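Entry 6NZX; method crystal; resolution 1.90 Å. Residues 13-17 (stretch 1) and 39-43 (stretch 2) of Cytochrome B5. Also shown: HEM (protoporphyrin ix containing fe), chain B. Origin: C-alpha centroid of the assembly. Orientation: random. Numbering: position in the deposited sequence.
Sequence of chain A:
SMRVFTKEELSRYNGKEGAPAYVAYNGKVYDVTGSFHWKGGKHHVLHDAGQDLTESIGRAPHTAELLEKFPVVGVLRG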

# COMPACT_ATOMS: atom_id res chain seq x y z
N TYR A 13 -8.80 1.76 0.51
CA TYR A 13 -7.88 2.31 -0.50
C TYR A 13 -7.24 1.13 -1.24
O TYR A 13 -6.04 0.88 -1.12
CB TYR A 13 -6.85 3.25 0.13
CG TYR A 13 -7.45 4.53 0.66
CD1 TYR A 13 -7.47 5.68 -0.12
CD2 TYR A 13 -8.02 4.60 1.92
CE1 TYR A 13 -8.06 6.85 0.35
CE2 TYR A 13 -8.61 5.76 2.40
CZ TYR A 13 -8.63 6.90 1.61
OH TYR A 13 -9.22 8.05 2.06
N ASN A 14 -8.08 0.41 -1.99
CA ASN A 14 -7.77 -0.93 -2.47
C ASN A 14 -7.58 -0.92 -3.99
O ASN A 14 -7.47 -1.98 -4.59
CB ASN A 14 -8.84 -1.93 -2.07
CG ASN A 14 -10.22 -1.60 -2.61
OD1 ASN A 14 -10.40 -0.65 -3.37
ND2 ASN A 14 -11.20 -2.38 -2.21
N GLY A 15 -7.55 0.27 -4.60
CA GLY A 15 -7.24 0.42 -6.00
C GLY A 15 -8.38 -0.00 -6.92
O GLY A 15 -8.21 0.08 -8.13
N LYS A 16 -9.54 -0.40 -6.37
CA LYS A 16 -10.67 -0.91 -7.15
C LYS A 16 -11.73 0.19 -7.34
O LYS A 16 -11.93 1.03 -6.47
CB LYS A 16 -11.30 -2.12 -6.47
CG LYS A 16 -10.37 -3.31 -6.27
CD LYS A 16 -11.12 -4.60 -6.07
CE LYS A 16 -10.26 -5.74 -5.58
NZ LYS A 16 -10.88 -6.40 -4.40
N GLU A 17 -12.39 0.16 -8.50
CA GLU A 17 -13.58 0.98 -8.78
C GLU A 17 -13.26 2.47 -8.59
O GLU A 17 -14.10 3.22 -8.11
CB GLU A 17 -14.73 0.53 -7.87
CG GLU A 17 -15.04 -0.95 -8.00
CD GLU A 17 -16.05 -1.49 -6.99
OE1 GLU A 17 -17.22 -1.06 -7.03
OE2 GLU A 17 -15.65 -2.34 -6.17
N LYS A 39 -1.96 -1.28 -9.95
CA LYS A 39 -3.26 -0.90 -10.52
C LYS A 39 -4.23 -2.08 -10.35
O LYS A 39 -3.81 -3.23 -10.35
CB LYS A 39 -3.12 -0.44 -11.98
CG LYS A 39 -2.41 0.91 -12.18
CD LYS A 39 -2.77 2.01 -11.19
CE LYS A 39 -4.25 2.37 -11.13
NZ LYS A 39 -4.62 3.44 -12.09
N GLY A 40 -5.51 -1.78 -10.12
CA GLY A 40 -6.50 -2.78 -9.73
C GLY A 40 -6.36 -3.16 -8.26
O GLY A 40 -7.20 -3.88 -7.71
N GLY A 41 -5.29 -2.69 -7.61
CA GLY A 41 -5.02 -2.97 -6.19
C GLY A 41 -4.48 -4.36 -5.93
O GLY A 41 -4.51 -4.84 -4.80
N LYS A 42 -3.97 -5.02 -6.99
CA LYS A 42 -3.30 -6.29 -6.88
C LYS A 42 -1.84 -6.07 -7.26
O LYS A 42 -1.53 -5.27 -8.18
CB LYS A 42 -4.01 -7.36 -7.73
CG LYS A 42 -5.31 -7.90 -7.15
CD LYS A 42 -6.58 -7.54 -7.92
CE LYS A 42 -7.82 -8.22 -7.36
NZ LYS A 42 -9.00 -8.09 -8.25
N HIS A 43 -0.95 -6.74 -6.50
CA HIS A 43 0.51 -6.68 -6.69
C HIS A 43 1.02 -8.11 -6.90
O HIS A 43 1.19 -8.87 -5.95
CB HIS A 43 1.17 -5.95 -5.51
CG HIS A 43 2.63 -5.68 -5.68
ND1 HIS A 43 3.13 -4.94 -6.74
CD2 HIS A 43 3.69 -6.01 -4.92
CE1 HIS A 43 4.45 -4.86 -6.64
NE2 HIS A 43 4.82 -5.51 -5.52
CHA HEM B . 7.90 -3.47 -7.29
CHB HEM B . 7.08 -8.32 -6.90
CHC HEM B . 5.45 -7.61 -2.34
CHD HEM B . 5.96 -2.80 -2.91
C1A HEM B . 7.87 -4.90 -7.56
C2A HEM B . 8.37 -5.41 -8.85
C3A HEM B . 8.11 -6.87 -8.70
C4A HEM B . 7.54 -7.01 -7.43
CMA HEM B . 8.43 -7.92 -9.73
CAA HEM B . 9.00 -4.60 -9.97
CBA HEM B . 10.47 -4.27 -9.64
CGA HEM B . 10.84 -2.79 -9.78
O1A HEM B . 11.69 -2.30 -8.99
O2A HEM B . 10.32 -2.07 -10.67
C1B HEM B . 6.49 -8.60 -5.58
C2B HEM B . 6.16 -9.90 -5.15
C3B HEM B . 5.68 -9.71 -3.77
C4B HEM B . 5.82 -8.26 -3.60
CMB HEM B . 6.25 -11.21 -5.89
CAB HEM B . 5.08 -10.66 -2.73
CBB HEM B . 6.08 -11.63 -2.12
C1C HEM B . 5.47 -6.19 -2.04
C2C HEM B . 5.01 -5.74 -0.81
C3C HEM B . 5.12 -4.27 -0.96
C4C HEM B . 5.67 -4.10 -2.31
CMC HEM B . 4.53 -6.63 0.30
CAC HEM B . 4.87 -3.15 -0.01
CBC HEM B . 4.67 -3.33 1.28
C1D HEM B . 6.54 -2.53 -4.22
C2D HEM B . 6.79 -1.23 -4.65
C3D HEM B . 7.40 -1.41 -5.97
C4D HEM B . 7.38 -2.80 -6.10
CMD HEM B . 6.55 0.06 -3.92
CAD HEM B . 7.88 -0.33 -6.93
CBD HEM B . 6.69 0.06 -7.82
CGD HEM B . 7.05 1.04 -8.91
O1D HEM B . 6.17 1.42 -9.71
O2D HEM B . 8.23 1.46 -9.01
NA HEM B . 7.36 -5.84 -6.76
NB HEM B . 6.30 -7.63 -4.66
NC HEM B . 5.84 -5.28 -2.93
ND HEM B . 6.88 -3.50 -5.08
FE HEM B . 6.61 -5.57 -4.84

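The two stretches of this cytochrome b5 meet backbone to backbone, without a single conventional hydrogen bond between them. Gly15 and Gly41 lie at the center, their CA atoms 4.1 Å apart, and the 191 Å² buried between the stretches, summed over both sides, is modest. The most directional contact is a CA-H...O interaction: the CA of Gly41 lies 3.1 Å from the O of Asn14, with an angle of 163° at the hydrogen, so the C-H points almost straight at the carbonyl oxygen.

Such closeness depends on glycine. An ideal CB on Gly41 would point toward the other stretch and fall 1.6 Å from the O of Asn14, an outright clash; one on Gly15 would also point toward its partner and come within 2.7 Å of the N of Gly41. Gly40 is different. Its hypothetical CB would point away, 5.1 Å from the O of Gly15, so the contact itself leaves room for one. What favors glycine there is its positive phi, 77°, a feature it shares with Gly15 (75°) and Gly41 (77°).

Asn14 gives its backbone to the contact and uses its side chain locally. With chi1 at 60° (p) and chi2 near 5°, its amide group reaches forward along its own stretch, and OD1 accepts a hydrogen bond from the N of Lys16 at 3.1 Å and 161°. The short asparagine side chain thus bridges over Gly15 and ties together the turn whose carbonyl meets Gly41.

Lys16 contributes the aliphatic part of its side chain. Its CB points sideways; chi1 is m and chi2 and chi3 are t, giving a largely extended chain whose CG lies 3.5 Å from the O of Gly40. Farther out, its CE approaches the NZ of Lys42 at 3.8 Å. The CB of Lys42 also points sideways, but the end of the chain comes nearer, extended by t values at chi3 and chi4 after an off-rotamer chi2 of 113°. Lysine suits these exposed positions because its long chain can lie along the surface: Lys16 offers methylenes, CG and CE, to the contact, and Lys42 reaches it with its end, NZ. The CA-to-CB bond of Lys39, by contrast, points away, and all four of its chi angles are m.

His43 takes no part in the contact, its side chain staying 9.6 Å or more from the first stretch. With chi1 t and chi2 59°, the buried imidazole brings NE2 to 1.9 Å from the HEM FE as an axial ligand, while ND1 is hydrogen-bonded elsewhere in the structure.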